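Local structure of FAD synthase (Thermoplasma volcanium GSS1, 3GLV) at residues Gly75-Met78 / Lys79-Glu83; Lys96-Glu99 / Ala100-Gln103; Gly17-His20 / Tyr21-Ser25. The protein probably transfers the AMP portion of ATP to FMN, releasing diphosphate and producing the coenzyme FAD. All coordinates share one frame; numbering follows the deposited sequence.

Contact 1: residues Gly75-Met78 / Lys79-Glu83; sequences GDMM and KTVIE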
loop_
_atom_site.group_PDB
_atom_site.type_symbol
_atom_site.label_atom_id
_atom_site.label_comp_id
_atom_site.label_asym_id
_atom_site.label_seq_id
_atom_site.Cartn_x
_atom_site.Cartn_y
_atom_site.Cartn_z
ATOM N N GLY A 75 -18.141 13.515 12.677
ATOM C CA GLY A 75 -17.759 13.932 14.007
ATOM C C GLY A 75 -18.513 13.145 15.041
ATOM O O GLY A 75 -19.020 13.688 15.995
ATOM N N ASP A 76 -18.562 11.841 14.836
ATOM C CA ASP A 76 -19.490 10.964 15.542
ATOM C C ASP A 76 -18.987 9.528 15.421
ATOM O O ASP A 76 -19.410 8.761 14.524
ATOM C CB ASP A 76 -20.870 11.093 14.904
ATOM C CG ASP A 76 -21.924 10.227 15.595
ATOM O OD1 ASP A 76 -21.624 9.675 16.696
ATOM O OD2 ASP A 76 -23.042 10.113 15.023
ATOM N N MET A 77 -18.059 9.168 16.301
ATOM C CA MET A 77 -17.387 7.869 16.207
ATOM C C MET A 77 -18.337 6.704 16.545
ATOM O O MET A 77 -18.346 5.641 15.875
ATOM C CB MET A 77 -16.202 7.867 17.164
ATOM C CG MET A 77 -15.529 6.509 17.358
ATOM S SD MET A 77 -14.361 6.641 18.734
ATOM C CE MET A 77 -15.500 6.690 20.152
ATOM N N MET A 78 -19.151 6.911 17.581
ATOM C CA MET A 78 -20.051 5.857 17.999
ATOM C C MET A 78 -21.021 5.524 16.884
ATOM O O MET A 78 -21.392 4.393 16.761
ATOM C CB MET A 78 -20.786 6.192 19.320
ATOM C CG MET A 78 -19.959 5.808 20.611
ATOM S SD MET A 78 -19.243 4.089 20.738
ATOM C CE MET A 78 -20.709 3.080 20.395
ATOM N N LYS A 79 -21.411 6.489 16.053
ATOM C CA LYS A 79 -22.231 6.145 14.891
ATOM C C LYS A 79 -21.524 5.164 13.938
ATOM O O LYS A 79 -22.153 4.238 13.422
ATOM C CB LYS A 79 -22.642 7.362 14.132
ATOM C CG LYS A 79 -23.540 7.056 12.926
ATOM C CD LYS A 79 -24.240 8.340 12.490
ATOM C CE LYS A 79 -25.123 8.147 11.270
ATOM N NZ LYS A 79 -25.617 9.495 10.783
ATOM N N THR A 80 -20.227 5.362 13.700
ATOM C CA THR A 80 -19.470 4.382 12.941
ATOM C C THR A 80 -19.453 3.004 13.641
ATOM O O THR A 80 -19.695 1.991 12.994
ATOM C CB THR A 80 -18.032 4.893 12.589
ATOM O OG1 THR A 80 -18.139 6.102 11.821
ATOM C CG2 THR A 80 -17.228 3.848 11.774
ATOM N N VAL A 81 -19.240 2.959 14.955
ATOM C CA VAL A 81 -19.145 1.687 15.609
ATOM C C VAL A 81 -20.467 0.889 15.534
ATOM O O VAL A 81 -20.464 -0.316 15.277
ATOM C CB VAL A 81 -18.784 1.842 17.069
ATOM C CG1 VAL A 81 -18.949 0.490 17.732
ATOM C CG2 VAL A 81 -17.340 2.426 17.217
ATOM N N ILE A 82 -21.573 1.598 15.772
ATOM C CA ILE A 82 -22.929 1.081 15.607
ATOM C C ILE A 82 -23.199 0.585 14.184
ATOM O O ILE A 82 -23.977 -0.342 13.990
ATOM C CB ILE A 82 -23.991 2.203 15.975
ATOM C CG1 ILE A 82 -24.003 2.506 17.477
ATOM C CG2 ILE A 82 -25.324 1.900 15.502
ATOM C CD1 ILE A 82 -24.043 1.339 18.353
ATOM N N GLU A 83 -22.563 1.161 13.183
ATOM C CA GLU A 83 -22.826 0.692 11.796
ATOM C C GLU A 83 -21.915 -0.444 11.349
ATOM O O GLU A 83 -22.343 -1.363 10.638
ATOM C CB GLU A 83 -22.702 1.859 10.852
ATOM C CG GLU A 83 -23.808 2.942 11.096
ATOM C CD GLU A 83 -23.647 4.174 10.169
ATOM O OE1 GLU A 83 -22.554 4.332 9.564
ATOM O OE2 GLU A 83 -24.611 4.966 10.041
#
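D76 caps the N-terminus of helix 77-84 by accepting a hydrogen bond from the backbone N of K79, and in the same first turn M77 packs on V81, and M78 on V81 and I82. The helix lies in the connection between strand 68-71, an outermost strand within the chain, and strand 88-91 of the parallel sheet. The N-cap bond spans 3.3 Å from K79 N to D76 OD1, and its donor approaches from above the carboxylate, 65° out of plane. With CG anti to the backbone N (chi1 -179°), the D76 carboxylate reaches forward over the opening turn. Its second oxygen, OD2, lies beside the K79 side chain, 3.3 Å from CD; its still shorter approach to CB is doubtful as packing. The extended K79 side chain crosses the aspartate at about a right angle and also touches H73. The charged ends do not meet: K79 NZ remains 5.0 Å from D76 OD2.

Elsewhere on the same turn, the M78 chain bends at chi2 and chi3, which carries its methyl group forward along the helix. CE thereby comes within 4.0 Å of V81 CB and 4.3 Å of I82 CD1. M77 makes a looser apolar contact, its CG lying 4.5 Å from V81 CG2. Both methionines also face helix 96-109, M77 packing on L102 and M78 on K105 and L109. Beneath these side chains the regular helical bonds begin, and that from I82 N to M78 O is almost straight (176°).

The chemistry is thus divided between a polar cap and apolar packing: D76 occupies an amide that the helix itself cannot serve, and its negative charge would probably interact favourably with the positive end of the helix dipole.

Contact 2: residues Lys96-Glu99 / Ala100-Gln103; sequences KFDE and AELQ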
loop_
_atom_site.group_PDB
_atom_site.type_symbol
_atom_site.label_atom_id
_atom_site.label_comp_id
_atom_site.label_asym_id
_atom_site.label_seq_id
_atom_site.Cartn_x
_atom_site.Cartn_y
_atom_site.Cartn_z
ATOM N N LYS A 96 -3.566 5.000 25.435
ATOM C CA LYS A 96 -4.253 4.461 26.621
ATOM C C LYS A 96 -5.390 5.367 27.079
ATOM O O LYS A 96 -6.354 4.899 27.706
ATOM C CB LYS A 96 -3.271 4.265 27.779
ATOM C CG LYS A 96 -2.313 3.112 27.574
ATOM C CD LYS A 96 -0.939 3.411 28.153
ATOM C CE LYS A 96 -0.037 4.143 27.125
ATOM N NZ LYS A 96 0.858 3.214 26.288
ATOM N N PHE A 97 -5.273 6.654 26.757
ATOM C CA PHE A 97 -6.288 7.607 27.146
ATOM C C PHE A 97 -7.511 7.375 26.283
ATOM O O PHE A 97 -8.597 7.217 26.818
ATOM C CB PHE A 97 -5.787 9.061 27.022
ATOM C CG PHE A 97 -6.858 10.089 27.275
ATOM C CD1 PHE A 97 -7.203 10.445 28.576
ATOM C CD2 PHE A 97 -7.552 10.672 26.207
ATOM C CE1 PHE A 97 -8.209 11.395 28.815
ATOM C CE2 PHE A 97 -8.550 11.628 26.438
ATOM C CZ PHE A 97 -8.884 11.981 27.734
ATOM N N ASP A 98 -7.333 7.347 24.961
ATOM C CA ASP A 98 -8.445 7.049 24.077
ATOM C C ASP A 98 -9.060 5.674 24.424
ATOM O O ASP A 98 -10.269 5.499 24.336
ATOM C CB ASP A 98 -8.009 7.058 22.612
ATOM C CG ASP A 98 -7.530 8.403 22.170
ATOM O OD1 ASP A 98 -7.993 9.402 22.739
ATOM O OD2 ASP A 98 -6.681 8.479 21.266
ATOM N N GLU A 99 -8.214 4.736 24.861
ATOM C CA GLU A 99 -8.676 3.401 25.227
ATOM C C GLU A 99 -9.669 3.447 26.385
ATOM O O GLU A 99 -10.746 2.868 26.287
ATOM C CB GLU A 99 -7.501 2.457 25.530
ATOM C CG GLU A 99 -7.865 1.128 26.191
ATOM C CD GLU A 99 -6.637 0.231 26.328
ATOM O OE1 GLU A 99 -5.565 0.692 26.734
ATOM O OE2 GLU A 99 -6.713 -0.953 25.990
ATOM N N ALA A 100 -9.289 4.133 27.461
ATOM C CA ALA A 100 -10.136 4.272 28.640
ATOM C C ALA A 100 -11.447 4.990 28.300
ATOM O O ALA A 100 -12.522 4.591 28.746
ATOM C CB ALA A 100 -9.385 5.018 29.742
ATOM N N GLU A 101 -11.358 6.035 27.498
ATOM C CA GLU A 101 -12.544 6.814 27.114
ATOM C C GLU A 101 -13.523 5.974 26.298
ATOM O O GLU A 101 -14.712 6.030 26.512
ATOM C CB GLU A 101 -12.097 7.967 26.242
ATOM C CG GLU A 101 -13.019 9.142 26.140
ATOM C CD GLU A 101 -12.198 10.441 25.953
ATOM O OE1 GLU A 101 -11.158 10.409 25.244
ATOM O OE2 GLU A 101 -12.567 11.484 26.530
ATOM N N LEU A 102 -12.988 5.213 25.341
ATOM C CA LEU A 102 -13.826 4.343 24.513
ATOM C C LEU A 102 -14.452 3.221 25.371
ATOM O O LEU A 102 -15.617 2.850 25.180
ATOM C CB LEU A 102 -13.030 3.760 23.360
ATOM C CG LEU A 102 -13.820 2.860 22.396
ATOM C CD1 LEU A 102 -14.991 3.625 21.722
ATOM C CD2 LEU A 102 -12.874 2.212 21.353
ATOM N N GLN A 103 -13.670 2.713 26.320
ATOM C CA GLN A 103 -14.141 1.689 27.199
ATOM C C GLN A 103 -15.337 2.170 28.035
ATOM O O GLN A 103 -16.305 1.429 28.168
ATOM C CB GLN A 103 -13.027 1.187 28.108
ATOM C CG GLN A 103 -13.432 0.001 28.903
ATOM C CD GLN A 103 -13.673 -1.226 28.036
ATOM O OE1 GLN A 103 -12.802 -1.632 27.275
ATOM N NE2 GLN A 103 -14.864 -1.822 28.155
#
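E101 reaches back one turn to F97 and D98 at the start of helix 96-109, the crossover helix of a right-handed beta-alpha-beta unit between strands 88-91 and 114-117. Its backbone N bonds to F97 O, and CB rests 3.6 Å from both F97 O and D98 O. CG is anti to the backbone N (chi1 -159°), and a bend at chi2 then turns the chain toward the phenylalanine. The carboxyl carbon CD comes to 3.9 Å from F97 CE2. Beyond it the two oxygens separate: OE1 approaches F97 CE2 closely, at 3.1 Å, whereas OE2 is 3.9 Å from F97 CZ. The approach to the ring is oblique, and the carboxylate stands nearly upright to it, the two planes being 80° apart.

OE1 also looks toward a like charge, D98 OD1, 4.2 Å away. The two carboxylates are nearly coplanar, only 17° apart, and their proximity might slightly disfavour full ionisation of both. The polar partner of D98 is Q95, whose NE2 is hydrogen-bonded to OD2. A serine in place of E101 would end the chain near the backbone oxygens, without the carboxylate beside F97 CE2 and CZ, and the exposed ring would probably be freer to turn.

A different face of the helix meets the sheet. L102 packs on I89 and I115, while E99 extends past L91 and I115 and forms a salt bridge through OE1 with R117. K96, at the start, directs its NZ to Y93 O and makes a cation-pi contact with the Y93 ring. Q103, whose NE2 is hydrogen-bonded to N107 OD1, closes the segment with its backbone N 2.9 Å from E99 O and its CB 3.4 Å from that same oxygen.

Contact 3: residues Gly17-His20 / Tyr21-Ser25; sequences GHIH and YLKES. With SO4 (sulfate ion), chain C.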
loop_
_atom_site.group_PDB
_atom_site.type_symbol
_atom_site.label_atom_id
_atom_site.label_comp_id
_atom_site.label_asym_id
_atom_site.label_seq_id
_atom_site.Cartn_x
_atom_site.Cartn_y
_atom_site.Cartn_z
ATOM N N GLY A 17 4.662 2.276 9.648
ATOM C CA GLY A 17 3.885 2.382 10.906
ATOM C C GLY A 17 2.422 2.020 10.703
ATOM O O GLY A 17 1.804 1.304 11.521
ATOM N N HIS A 18 1.860 2.508 9.591
ATOM C CA HIS A 18 0.540 2.191 9.250
ATOM C C HIS A 18 0.477 0.686 8.985
ATOM O O HIS A 18 -0.446 0.012 9.429
ATOM C CB HIS A 18 0.097 2.924 7.968
ATOM C CG HIS A 18 -0.026 4.391 8.121
ATOM N ND1 HIS A 18 0.518 5.262 7.203
ATOM C CD2 HIS A 18 -0.673 5.155 9.050
ATOM C CE1 HIS A 18 0.224 6.507 7.572
ATOM N NE2 HIS A 18 -0.513 6.471 8.674
ATOM N N ILE A 19 1.397 0.170 8.183
ATOM C CA ILE A 19 1.413 -1.242 7.863
ATOM C C ILE A 19 1.453 -2.077 9.148
ATOM O O ILE A 19 0.744 -3.097 9.257
ATOM C CB ILE A 19 2.623 -1.618 6.999
ATOM C CG1 ILE A 19 2.579 -0.896 5.632
ATOM C CG2 ILE A 19 2.686 -3.160 6.791
ATOM C CD1 ILE A 19 1.178 -1.040 4.898
ATOM N N HIS A 20 2.282 -1.690 10.126
ATOM C CA HIS A 20 2.350 -2.507 11.371
ATOM C C HIS A 20 0.967 -2.444 12.076
ATOM O O HIS A 20 0.466 -3.464 12.526
ATOM C CB HIS A 20 3.439 -2.032 12.278
ATOM C CG HIS A 20 3.455 -2.643 13.656
ATOM N ND1 HIS A 20 4.076 -3.853 13.928
ATOM C CD2 HIS A 20 3.087 -2.131 14.864
ATOM C CE1 HIS A 20 3.999 -4.094 15.233
ATOM N NE2 HIS A 20 3.416 -3.061 15.829
ATOM N N TYR A 21 0.342 -1.290 12.146
ATOM C CA TYR A 21 -0.962 -1.167 12.779
ATOM C C TYR A 21 -2.004 -2.036 12.111
ATOM O O TYR A 21 -2.647 -2.790 12.761
ATOM C CB TYR A 21 -1.411 0.296 12.827
ATOM C CG TYR A 21 -2.829 0.572 13.316
ATOM C CD1 TYR A 21 -3.233 0.236 14.568
ATOM C CD2 TYR A 21 -3.723 1.210 12.515
ATOM C CE1 TYR A 21 -4.480 0.515 14.990
ATOM C CE2 TYR A 21 -4.965 1.486 12.924
ATOM C CZ TYR A 21 -5.346 1.140 14.154
ATOM O OH TYR A 21 -6.598 1.436 14.524
ATOM N N LEU A 22 -2.122 -1.925 10.801
ATOM C CA LEU A 22 -3.073 -2.686 10.046
ATOM C C LEU A 22 -2.789 -4.202 10.087
ATOM O O LEU A 22 -3.646 -4.959 10.385
ATOM C CB LEU A 22 -3.159 -2.164 8.622
ATOM C CG LEU A 22 -3.631 -0.725 8.461
ATOM C CD1 LEU A 22 -3.795 -0.314 7.016
ATOM C CD2 LEU A 22 -4.910 -0.534 9.209
ATOM N N LYS A 23 -1.564 -4.611 9.822
ATOM C CA LYS A 23 -1.189 -6.007 9.814
ATOM C C LYS A 23 -1.417 -6.677 11.138
ATOM O O LYS A 23 -1.915 -7.836 11.186
ATOM C CB LYS A 23 0.237 -6.192 9.346
ATOM C CG LYS A 23 0.687 -7.603 9.301
ATOM C CD LYS A 23 2.125 -7.773 8.666
ATOM C CE LYS A 23 2.152 -7.438 7.158
ATOM N NZ LYS A 23 3.481 -7.879 6.646
ATOM N N GLU A 24 -1.065 -5.991 12.227
ATOM C CA GLU A 24 -1.242 -6.603 13.547
ATOM C C GLU A 24 -2.745 -6.634 13.879
ATOM O O GLU A 24 -3.198 -7.565 14.492
ATOM C CB GLU A 24 -0.455 -5.878 14.621
ATOM C CG GLU A 24 1.057 -5.970 14.462
ATOM C CD GLU A 24 1.559 -7.402 14.431
ATOM O OE1 GLU A 24 1.500 -8.077 15.464
ATOM O OE2 GLU A 24 2.012 -7.845 13.371
ATOM N N SER A 25 -3.521 -5.637 13.406
ATOM C CA SER A 25 -4.932 -5.650 13.653
ATOM C C SER A 25 -5.542 -6.860 12.962
ATOM O O SER A 25 -6.366 -7.532 13.550
ATOM C CB SER A 25 -5.615 -4.356 13.228
ATOM O OG SER A 25 -5.097 -3.236 13.951
HETATM S S SO4 C . -2.950 8.269 11.083
HETATM O O1 SO4 C . -2.311 9.551 11.424
HETATM O O2 SO4 C . -4.361 8.376 11.451
HETATM O O3 SO4 C . -2.925 8.080 9.614
HETATM O O4 SO4 C . -2.225 7.309 11.919
#
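The imidazole of H20 and the side chain of E24, one turn further along helix 16-26, lie one above the other. E24 CG sits over one face of the ring in a CH-pi contact, 3.8 Å from the centroid and 21° off the ring normal, displaced toward the rim near CE1. The E24 carboxylate continues nearly parallel to the imidazole, the planes 11° apart. E24 chi1 sets CG anti to the carbonyl carbon, bringing it over the imidazole and to 3.2 Å from H20 O; the bend at chi2 then directs the carboxylate. H20 NE2 bonds to S119 O, and E24 OE2 forms a salt bridge with K27. The H20 ring also meets that of Y121.

H18 points elsewhere. G17 and H18 end the HLGH form of the HxGH signature of nucleotidylyltransferases, at the start of the helix that follows the first strand of the Rossmann-like fold. The H18 ring presents its edge to a sulfate, whose sulfur lies in the ring plane; NE2 donates to sulfate O3 over 3.0 Å, obliquely and in a bent bond (N-H...O 137°). V10 N and F11 N bind the same ion, which probably comes from the crystallisation liquor and may mark where an ATP phosphate would bind. On its other nitrogen H18 is fixed by H15 N, and its ring stacks on that of H15.

Y21 turns toward the sheet, where its OH is hydrogen-bonded to both T8 N and T90 O. I19 packs on L59 of the second subunit, and K23 NZ forms a salt bridge with E62 of that chain.

How the contacts relate
Contacts 1 and 2 touch across two helices: M77 CE meets L102 CD1 at 3.5 Å, with the contact centres 15 Å apart. Contact 3 stands away from both, its centre 22 Å from that of contact 1, on the opposite side of the chain's centre, and 19 Å from that of contact 2; its nearest atoms are about 10 and 9 Å from theirs. It alone holds inferred ATP-binding residues and the sulfate. Contact 2 comes near the probable ATP site at K96, about 5 Å from the side chain of its close sequence neighbour D94, whereas in contact 1 the T80 side chain is about 11 Å from that of F11; D94 and F11 are inferred ATP-binding residues.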